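PDB 3ZQ9: xyloglucanase from Paenibacillus polymyxa, which probably hydrolyses internal beta-1,4-glucosidic bonds in xyloglucan and cellulose, this chain being the family 44 glycoside hydrolase part of a larger multidomain protein. Local coordinates for residues Y182-E187 with A226-P231; M356-Y361 with N389-K394; G230-G235 with D282-P287. The protein carries 2 engineered substitutions. One frame throughout, in Å; residues are numbered along the deposited sequence.

Contact 1. Residues Y182-E187 with A226-P231. Unlike the reference sequence in segment 226-231: Val-228 (reference Ile). With NOY ((2R,3S,4R,5R)-5-(hydroxymethyl)piperidine-2,3,4-triol), chain B.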
# COMPACT_ATOMS: atom_id res chain seq x y z
N TYR A 182 -13.13 -2.42 2.26
CA TYR A 182 -13.15 -3.89 2.25
C TYR A 182 -12.45 -4.35 0.99
O TYR A 182 -12.79 -3.87 -0.12
CB TYR A 182 -14.60 -4.45 2.28
CG TYR A 182 -15.33 -4.12 3.56
CD1 TYR A 182 -15.09 -4.84 4.73
CD2 TYR A 182 -16.25 -3.08 3.59
CE1 TYR A 182 -15.73 -4.48 5.94
CE2 TYR A 182 -16.93 -2.73 4.78
CZ TYR A 182 -16.66 -3.44 5.94
OH TYR A 182 -17.30 -3.10 7.09
N ALA A 183 -11.52 -5.29 1.15
CA ALA A 183 -10.79 -5.87 0.03
C ALA A 183 -11.39 -7.21 -0.35
O ALA A 183 -11.75 -8.01 0.54
CB ALA A 183 -9.31 -6.07 0.44
N LEU A 184 -11.45 -7.48 -1.66
CA LEU A 184 -11.97 -8.73 -2.18
C LEU A 184 -10.84 -9.78 -2.12
O LEU A 184 -10.16 -10.03 -3.10
CB LEU A 184 -12.48 -8.54 -3.63
CG LEU A 184 -13.59 -7.48 -3.76
CD1 LEU A 184 -13.90 -7.24 -5.28
CD2 LEU A 184 -14.83 -7.88 -3.05
N ASP A 185 -10.64 -10.29 -0.91
CA ASP A 185 -9.64 -11.37 -0.65
C ASP A 185 -8.24 -10.79 -0.93
O ASP A 185 -8.02 -9.58 -0.70
CB ASP A 185 -9.99 -12.63 -1.48
CG ASP A 185 -9.42 -13.92 -0.89
OD1 ASP A 185 -8.19 -14.11 -1.01
OD2 ASP A 185 -10.20 -14.75 -0.34
N ASN A 186 -7.31 -11.63 -1.40
CA ASN A 186 -5.89 -11.26 -1.49
C ASN A 186 -5.23 -12.14 -2.55
O ASN A 186 -5.33 -13.38 -2.47
CB ASN A 186 -5.22 -11.56 -0.11
CG ASN A 186 -3.73 -11.24 -0.11
OD1 ASN A 186 -2.86 -12.19 -0.15
ND2 ASN A 186 -3.42 -9.99 -0.07
N GLU A 187 -4.61 -11.53 -3.56
CA GLU A 187 -3.75 -12.26 -4.52
C GLU A 187 -4.43 -13.52 -5.11
O GLU A 187 -3.90 -14.63 -5.01
CB GLU A 187 -2.38 -12.60 -3.91
CG GLU A 187 -1.66 -11.32 -3.40
CD GLU A 187 -0.21 -11.54 -2.93
OE1 GLU A 187 0.23 -12.70 -2.78
OE2 GLU A 187 0.51 -10.48 -2.74
N ALA A 226 -19.22 1.91 1.85
CA ALA A 226 -17.94 1.20 1.99
C ALA A 226 -17.21 1.17 0.65
O ALA A 226 -17.87 1.01 -0.40
CB ALA A 226 -18.19 -0.23 2.48
N GLU A 227 -15.87 1.32 0.67
CA GLU A 227 -15.07 1.30 -0.54
C GLU A 227 -14.60 -0.12 -0.77
O GLU A 227 -13.95 -0.71 0.09
CB GLU A 227 -13.88 2.24 -0.45
CG GLU A 227 -14.40 3.71 -0.32
CD GLU A 227 -13.30 4.75 -0.00
OE1 GLU A 227 -12.19 4.40 0.45
OE2 GLU A 227 -13.62 5.96 -0.15
N VAL A 228 -14.93 -0.66 -1.93
CA VAL A 228 -14.50 -2.05 -2.27
C VAL A 228 -13.20 -2.00 -3.11
O VAL A 228 -13.14 -1.31 -4.15
CB VAL A 228 -15.66 -2.81 -3.00
CG1 VAL A 228 -15.15 -4.11 -3.69
CG2 VAL A 228 -16.79 -3.10 -1.95
N PHE A 229 -12.19 -2.77 -2.66
CA PHE A 229 -10.87 -2.81 -3.26
C PHE A 229 -10.68 -4.15 -3.97
O PHE A 229 -10.99 -5.22 -3.38
CB PHE A 229 -9.76 -2.75 -2.18
CG PHE A 229 -9.58 -1.41 -1.52
CD1 PHE A 229 -10.65 -0.78 -0.84
CD2 PHE A 229 -8.32 -0.81 -1.49
CE1 PHE A 229 -10.46 0.51 -0.23
CE2 PHE A 229 -8.10 0.42 -0.86
CZ PHE A 229 -9.19 1.07 -0.20
N GLY A 230 -10.17 -4.11 -5.21
CA GLY A 230 -9.84 -5.41 -5.90
C GLY A 230 -9.03 -5.05 -7.13
O GLY A 230 -9.00 -3.89 -7.52
N PRO A 231 -8.38 -6.04 -7.79
CA PRO A 231 -8.45 -7.45 -7.43
C PRO A 231 -7.32 -7.87 -6.48
O PRO A 231 -7.17 -9.07 -6.20
CB PRO A 231 -8.27 -8.19 -8.80
CG PRO A 231 -7.85 -7.10 -9.84
CD PRO A 231 -7.60 -5.81 -9.01
O4 NOY B . 3.69 -12.11 3.31
C4 NOY B . 3.12 -12.10 1.99
C3 NOY B . 1.69 -11.50 2.02
O3 NOY B . 0.82 -12.26 2.86
C2 NOY B . 1.12 -11.49 0.59
N NOY B . 1.98 -10.74 -0.35
C7 NOY B . 3.40 -11.16 -0.34
C5 NOY B . 3.94 -11.15 1.09
C6 NOY B . 5.44 -11.47 1.15
O2 NOY B . -0.20 -10.96 0.57
O6 NOY B . 5.71 -12.72 0.51
O HOH W 1 -9.69 -10.20 -5.82

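Contact 2. Residues M356-Y361 with N389-K394. With NOY ((2R,3S,4R,5R)-5-(hydroxymethyl)piperidine-2,3,4-triol), chain B; BGC (beta-D-glucopyranose), chain C.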
# COMPACT_ATOMS: atom_id res chain seq x y z
N MET A 356 -1.82 0.90 -3.80
CA MET A 356 -0.74 -0.08 -3.79
C MET A 356 -0.69 -0.67 -2.36
O MET A 356 -0.03 -0.12 -1.47
CB MET A 356 0.57 0.63 -4.16
CG MET A 356 1.77 -0.34 -4.27
SD MET A 356 3.26 0.61 -4.72
CE MET A 356 2.86 0.98 -6.40
N THR A 357 -1.44 -1.76 -2.13
CA THR A 357 -1.77 -2.16 -0.74
C THR A 357 -0.70 -3.05 -0.11
O THR A 357 -0.83 -3.39 1.05
CB THR A 357 -3.14 -2.86 -0.63
OG1 THR A 357 -3.19 -3.94 -1.55
CG2 THR A 357 -4.27 -1.86 -1.00
N GLU A 358 0.33 -3.42 -0.88
CA GLU A 358 1.58 -3.97 -0.36
C GLU A 358 2.70 -3.53 -1.28
O GLU A 358 2.50 -3.55 -2.50
CB GLU A 358 1.58 -5.51 -0.35
CG GLU A 358 0.63 -6.18 0.70
CD GLU A 358 0.72 -7.70 0.64
OE1 GLU A 358 1.79 -8.23 0.21
OE2 GLU A 358 -0.28 -8.39 1.01
N TYR A 359 3.85 -3.18 -0.71
CA TYR A 359 5.09 -2.93 -1.47
C TYR A 359 6.22 -2.85 -0.47
O TYR A 359 6.00 -2.63 0.72
CB TYR A 359 5.00 -1.61 -2.27
CG TYR A 359 4.99 -0.34 -1.45
CD1 TYR A 359 3.80 0.15 -0.84
CD2 TYR A 359 6.15 0.41 -1.34
CE1 TYR A 359 3.81 1.35 -0.12
CE2 TYR A 359 6.19 1.61 -0.61
CZ TYR A 359 5.01 2.08 -0.02
OH TYR A 359 5.07 3.28 0.67
N SER A 360 7.44 -3.02 -0.97
CA SER A 360 8.65 -2.84 -0.18
C SER A 360 9.76 -2.75 -1.16
O SER A 360 9.73 -3.42 -2.22
CB SER A 360 8.90 -4.07 0.70
OG SER A 360 10.22 -3.96 1.27
N TYR A 361 10.75 -1.93 -0.81
CA TYR A 361 11.95 -1.78 -1.65
C TYR A 361 13.12 -2.49 -0.96
O TYR A 361 14.26 -2.39 -1.43
CB TYR A 361 12.26 -0.28 -1.89
CG TYR A 361 11.35 0.20 -3.01
CD1 TYR A 361 9.96 0.33 -2.78
CD2 TYR A 361 11.86 0.43 -4.30
CE1 TYR A 361 9.10 0.68 -3.83
CE2 TYR A 361 11.00 0.79 -5.38
CZ TYR A 361 9.62 0.89 -5.13
OH TYR A 361 8.74 1.20 -6.16
N ASN A 389 0.35 0.90 1.20
CA ASN A 389 0.62 0.27 2.51
C ASN A 389 1.90 -0.56 2.40
O ASN A 389 1.97 -1.53 1.65
CB ASN A 389 -0.56 -0.65 2.91
CG ASN A 389 -1.92 0.08 2.97
OD1 ASN A 389 -2.40 0.47 4.08
ND2 ASN A 389 -2.53 0.28 1.84
N TYR A 390 2.92 -0.16 3.14
CA TYR A 390 4.16 -0.92 3.20
C TYR A 390 3.88 -2.32 3.78
O TYR A 390 2.98 -2.49 4.62
CB TYR A 390 5.09 -0.16 4.12
CG TYR A 390 6.34 -0.89 4.47
CD1 TYR A 390 7.34 -1.07 3.52
CD2 TYR A 390 6.55 -1.37 5.75
CE1 TYR A 390 8.54 -1.76 3.86
CE2 TYR A 390 7.76 -2.03 6.10
CZ TYR A 390 8.72 -2.21 5.12
OH TYR A 390 9.90 -2.89 5.35
N TRP A 391 4.63 -3.31 3.30
CA TRP A 391 4.56 -4.68 3.88
C TRP A 391 5.99 -5.07 4.36
O TRP A 391 6.92 -4.97 3.60
CB TRP A 391 4.07 -5.70 2.83
CG TRP A 391 3.95 -7.06 3.44
CD1 TRP A 391 4.98 -7.97 3.61
CD2 TRP A 391 2.78 -7.67 3.99
NE1 TRP A 391 4.52 -9.09 4.27
CE2 TRP A 391 3.17 -8.93 4.52
CE3 TRP A 391 1.44 -7.27 4.10
CZ2 TRP A 391 2.26 -9.81 5.15
CZ3 TRP A 391 0.52 -8.15 4.74
CH2 TRP A 391 0.94 -9.38 5.28
N LYS A 392 6.12 -5.48 5.62
CA LYS A 392 7.41 -5.87 6.18
C LYS A 392 7.87 -7.23 5.60
O LYS A 392 7.32 -8.26 6.00
CB LYS A 392 7.28 -6.05 7.70
CG LYS A 392 6.94 -4.77 8.47
CD LYS A 392 6.85 -5.10 9.98
CE LYS A 392 8.23 -5.33 10.57
NZ LYS A 392 8.03 -5.78 12.05
N LEU A 393 8.90 -7.22 4.75
CA LEU A 393 9.44 -8.47 4.24
C LEU A 393 10.46 -9.04 5.23
O LEU A 393 10.85 -10.20 5.12
CB LEU A 393 10.14 -8.27 2.90
CG LEU A 393 9.20 -7.89 1.75
CD1 LEU A 393 10.04 -7.60 0.54
CD2 LEU A 393 8.17 -9.02 1.49
N LYS A 394 10.91 -8.22 6.16
CA LYS A 394 11.86 -8.67 7.18
C LYS A 394 11.17 -8.47 8.53
O LYS A 394 10.66 -7.39 8.81
CB LYS A 394 13.10 -7.77 7.06
CG LYS A 394 14.10 -7.89 8.16
CD LYS A 394 15.45 -7.56 7.57
CE LYS A 394 16.57 -7.54 8.55
NZ LYS A 394 17.39 -6.36 8.12
O4 NOY B . 3.69 -12.11 3.31
C4 NOY B . 3.12 -12.10 1.99
C3 NOY B . 1.69 -11.50 2.02
O3 NOY B . 0.82 -12.26 2.86
C2 NOY B . 1.12 -11.49 0.59
N NOY B . 1.98 -10.74 -0.35
C7 NOY B . 3.40 -11.16 -0.34
C5 NOY B . 3.94 -11.15 1.09
C6 NOY B . 5.44 -11.47 1.15
O2 NOY B . -0.20 -10.96 0.57
O6 NOY B . 5.71 -12.72 0.51
C2 BGC C . 4.75 -13.54 4.93
C3 BGC C . 4.44 -14.62 5.96
C4 BGC C . 3.23 -14.15 6.78
C5 BGC C . 1.99 -13.92 5.91
C6 BGC C . 0.83 -13.37 6.74
C1 BGC C . 3.47 -13.26 4.12
O2 BGC C . 5.68 -13.99 3.96
O3 BGC C . 5.58 -14.76 6.84
O4 BGC C . 2.99 -15.06 7.85
O5 BGC C . 2.38 -12.94 4.94
O6 BGC C . -0.30 -13.17 5.90
O HOH W 2 10.32 -5.02 3.72

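Contact 3. Residues G230-G235 with D282-P287. With NOY ((2R,3S,4R,5R)-5-(hydroxymethyl)piperidine-2,3,4-triol), chain B.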
# COMPACT_ATOMS: atom_id res chain seq x y z
N GLY A 230 -10.17 -4.11 -5.21
CA GLY A 230 -9.84 -5.41 -5.90
C GLY A 230 -9.03 -5.05 -7.13
O GLY A 230 -9.00 -3.89 -7.52
N PRO A 231 -8.38 -6.04 -7.79
CA PRO A 231 -8.45 -7.45 -7.43
C PRO A 231 -7.32 -7.87 -6.48
O PRO A 231 -7.17 -9.07 -6.20
CB PRO A 231 -8.27 -8.19 -8.80
CG PRO A 231 -7.85 -7.10 -9.84
CD PRO A 231 -7.60 -5.81 -9.01
N VAL A 232 -6.57 -6.91 -5.95
CA VAL A 232 -5.54 -7.21 -4.94
C VAL A 232 -4.45 -8.11 -5.59
O VAL A 232 -4.01 -9.15 -5.03
CB VAL A 232 -6.12 -7.88 -3.63
CG1 VAL A 232 -5.12 -7.65 -2.48
CG2 VAL A 232 -7.51 -7.28 -3.21
N LEU A 233 -3.97 -7.69 -6.76
CA LEU A 233 -3.09 -8.53 -7.59
C LEU A 233 -1.67 -8.59 -7.03
O LEU A 233 -1.15 -7.56 -6.62
CB LEU A 233 -3.07 -8.01 -9.03
CG LEU A 233 -4.43 -8.02 -9.72
CD1 LEU A 233 -4.23 -7.46 -11.17
CD2 LEU A 233 -5.06 -9.48 -9.78
N TYR A 234 -1.02 -9.77 -7.09
CA TYR A 234 0.25 -9.95 -6.37
C TYR A 234 1.40 -9.21 -7.04
O TYR A 234 2.39 -8.85 -6.39
CB TYR A 234 0.58 -11.47 -6.25
CG TYR A 234 1.32 -12.02 -7.43
CD1 TYR A 234 2.73 -11.99 -7.47
CD2 TYR A 234 0.63 -12.57 -8.51
CE1 TYR A 234 3.43 -12.48 -8.58
CE2 TYR A 234 1.34 -13.08 -9.63
CZ TYR A 234 2.72 -13.03 -9.65
OH TYR A 234 3.44 -13.49 -10.73
N GLY A 235 1.32 -9.00 -8.34
CA GLY A 235 2.50 -8.56 -9.05
C GLY A 235 2.26 -8.56 -10.54
O GLY A 235 1.17 -8.95 -11.01
N ASP A 282 -6.68 -2.26 -6.87
CA ASP A 282 -5.80 -2.58 -5.75
C ASP A 282 -4.73 -3.54 -6.30
O ASP A 282 -5.05 -4.62 -6.80
CB ASP A 282 -6.67 -3.27 -4.69
CG ASP A 282 -5.89 -3.75 -3.43
OD1 ASP A 282 -4.66 -3.98 -3.51
OD2 ASP A 282 -6.54 -3.91 -2.35
N VAL A 283 -3.46 -3.11 -6.20
CA VAL A 283 -2.31 -3.96 -6.59
C VAL A 283 -1.26 -4.03 -5.49
O VAL A 283 -1.14 -3.15 -4.64
CB VAL A 283 -1.62 -3.47 -7.88
CG1 VAL A 283 -2.60 -3.49 -9.05
CG2 VAL A 283 -1.02 -2.04 -7.74
N HIS A 284 -0.45 -5.09 -5.56
CA HIS A 284 0.79 -5.21 -4.77
C HIS A 284 1.97 -5.06 -5.71
O HIS A 284 1.91 -5.49 -6.87
CB HIS A 284 0.81 -6.62 -4.14
CG HIS A 284 -0.29 -6.82 -3.15
ND1 HIS A 284 -0.59 -8.05 -2.59
CD2 HIS A 284 -1.21 -5.95 -2.67
CE1 HIS A 284 -1.62 -7.90 -1.76
NE2 HIS A 284 -2.00 -6.63 -1.78
N TRP A 285 3.03 -4.41 -5.25
CA TRP A 285 4.16 -4.09 -6.13
C TRP A 285 5.44 -4.34 -5.34
O TRP A 285 5.84 -3.52 -4.54
CB TRP A 285 4.06 -2.63 -6.56
CG TRP A 285 5.23 -2.15 -7.42
CD1 TRP A 285 6.27 -1.34 -7.03
CD2 TRP A 285 5.47 -2.46 -8.80
NE1 TRP A 285 7.12 -1.12 -8.08
CE2 TRP A 285 6.65 -1.78 -9.18
CE3 TRP A 285 4.77 -3.21 -9.77
CZ2 TRP A 285 7.16 -1.82 -10.49
CZ3 TRP A 285 5.31 -3.28 -11.08
CH2 TRP A 285 6.48 -2.59 -11.41
N TYR A 286 6.10 -5.46 -5.63
CA TYR A 286 7.39 -5.71 -5.06
C TYR A 286 8.38 -5.64 -6.21
O TYR A 286 8.29 -6.45 -7.14
CB TYR A 286 7.43 -7.10 -4.44
CG TYR A 286 6.58 -7.18 -3.19
CD1 TYR A 286 7.07 -6.68 -1.98
CD2 TYR A 286 5.31 -7.76 -3.22
CE1 TYR A 286 6.32 -6.77 -0.81
CE2 TYR A 286 4.52 -7.82 -2.05
CZ TYR A 286 5.05 -7.36 -0.84
OH TYR A 286 4.32 -7.46 0.33
N PRO A 287 9.25 -4.63 -6.20
CA PRO A 287 10.16 -4.43 -7.34
C PRO A 287 10.90 -5.74 -7.70
O PRO A 287 11.35 -6.48 -6.81
CB PRO A 287 11.16 -3.45 -6.77
CG PRO A 287 10.29 -2.52 -5.92
CD PRO A 287 9.30 -3.52 -5.23
O4 NOY B . 3.69 -12.11 3.31
C4 NOY B . 3.12 -12.10 1.99
C3 NOY B . 1.69 -11.50 2.02
O3 NOY B . 0.82 -12.26 2.86
C2 NOY B . 1.12 -11.49 0.59
N NOY B . 1.98 -10.74 -0.35
C7 NOY B . 3.40 -11.16 -0.34
C5 NOY B . 3.94 -11.15 1.09
C6 NOY B . 5.44 -11.47 1.15
O2 NOY B . -0.20 -10.96 0.57
O6 NOY B . 5.71 -12.72 0.51
O HOH W 3 4.95 -7.73 -7.01

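Contact 1. Residues Y182-E187 with A226-P231
Tyr-182 and Val-228 stand level on two adjacent parallel strands of a TIM barrel, the fold of this family 44 hydrolase. Three backbone bonds hold the pairing. Tyr-182 spans Val-228, giving its N to Glu-227 O (2.9 Å, 169° at the hydrogen) and taking Phe-229 N on its O at 2.8 Å. Phe-229 in turn spans Ala-183, its O receiving Leu-184 N at 2.9 Å. A CA-H...O contact adds to these, Val-228 CA approaching Tyr-182 O to 3.3 Å.

Apolar contacts form on both faces of the sheet. Tyr-182 and Val-228 share one face, and each is packed by a further side chain. Ala-226 CB meets the edge of the Tyr-182 ring, 3.6 Å from CD2. Leu-184 crosses Val-228 at about a right angle; CG1 of this valine, a residue that replaces the reference isoleucine, lies anti to its own N (chi1 165°) and meets Leu-184 CG at 3.7 Å. On the other face, Ala-183 CB and Phe-229 CB sit side by side.

Beyond Leu-184, the centre of an inverse gamma turn, the strands part. A water spans the gap, donating to Leu-184 O and to Pro-231 O, the latter residue following a cis peptide bond. Glu-187, its chain extended, then reaches the bound piperidine triol, OE2 accepting a hydrogen bond from its N at 2.8 Å; His-284 holds the same oxygen.

Side chains of helix 205-222 pack on Tyr-182, Leu-184 and Val-228, whereas Phe-229 turns into the barrel and touches side chains of strands 105-110 and 280-285.

Contact 2. Residues M356-Y361 with N389-K394
Thr-357 and Asn-389 run abreast, their CA atoms 4.7 Å apart, in segments heading 30° from each other. Both belong to a beta-alpha-beta unit of the TIM barrel, in which helix 367-382 connects the last two strands. Asn-389 N bonds to Met-356 O at 2.9 Å, and beyond the corner at Glu-358 Trp-391 N bonds to Tyr-359 O at 3.0 Å.

Glu-358 and Trp-391 lie alongside each other and point the same way. Carboxylate and indole planes are only 28° apart, with Glu-358 CD 3.6 Å from Trp-391 CE3. Trp-391 has CG anti to its backbone N (chi1 -177°), which sets the indole beside the bound ligand: C3 of the piperidine triol sits over a face of the ring, near its rim. Glu-358 OE1 accepts a hydrogen bond from the ligand N at 2.6 Å. The same oxygen bonds to Tyr-286 OH, while OE2 forms a salt bridge with Arg-44, so both carboxylate oxygens are held. Tyr-390 CA rests over one face of the Tyr-359 ring.

Farther along, Ser-360 CB packs on Leu-393 CD1 at 3.7 Å. Ser-360 OG is hydrogen-bonded to Gly-362 N, and one water joins it to Tyr-390 OH and Leu-393 N, accepting from the last at 2.8 Å.

Contact 3. Residues G230-G235 with D282-P287
His-284 reaches Leu-233 and Val-232 of the neighbouring strand, and each part of its side chain meets something different. CB lies 3.3 Å from Leu-233 O, the carbonyl that also accepts His-284 N at 2.8 Å. With CG anti to the carbonyl carbon (chi1 -66°), the imidazole crosses the Val-232 side chain at a slant, and Val-232 O stands above one face near the rim. ND1 bonds to Glu-187 OE2. CE1 touches Val-232 CG1 at 3.6 Å, and NE2 at the far end meets the same methyl.

These are adjacent parallel strands of the TIM barrel, only 5° apart, interrupted by a beta bulge. Val-232 and Leu-233 both turn their N-H groups to Asp-282 O, the first weakly and the second at 3.3 Å; one step of register is thereby absorbed. Before the bulge, Asp-282 N binds Gly-230 O from above the carbonyl plane, 60° out of it. Asp-282 and Val-232 point the same way side by side, OD2 lying 3.6 Å from Val-232 CG2, while OD1 probably bonds to Thr-357 OG1, though the modelled distance is doubtfully short.

Past the paired part, a water donates to Tyr-234 O and accepts from Tyr-286 N. Gly-235 is the N-cap of helix 236-241, and Tyr-286 OH, hydrogen-bonded to Glu-358 OE1, comes 3.8 Å from C5 of the bound piperidine triol.

How the contacts relate
Following the chain, contact 1 closes a loop of 38 residues, largely helical, between the fourth and fifth barrel strands. Contact 3 starts on Gly-230 and Pro-231, where contact 1 ends, and closes 46 residues to reach the sixth strand. Contact 2 comes later and joins strands seven and eight across 27 residues. None nests within or crosses another; contacts 1 and 3 are chained by strand 227-233. Glu-187 N bonds to Val-232 O between them, and neighbouring strands six and seven bring contacts 3 and 2 together. At the barrel's C-terminal mouth Glu-187 and Glu-358 meet one ligand, consistent with the strand-four and strand-seven glutamates of related glycosidases.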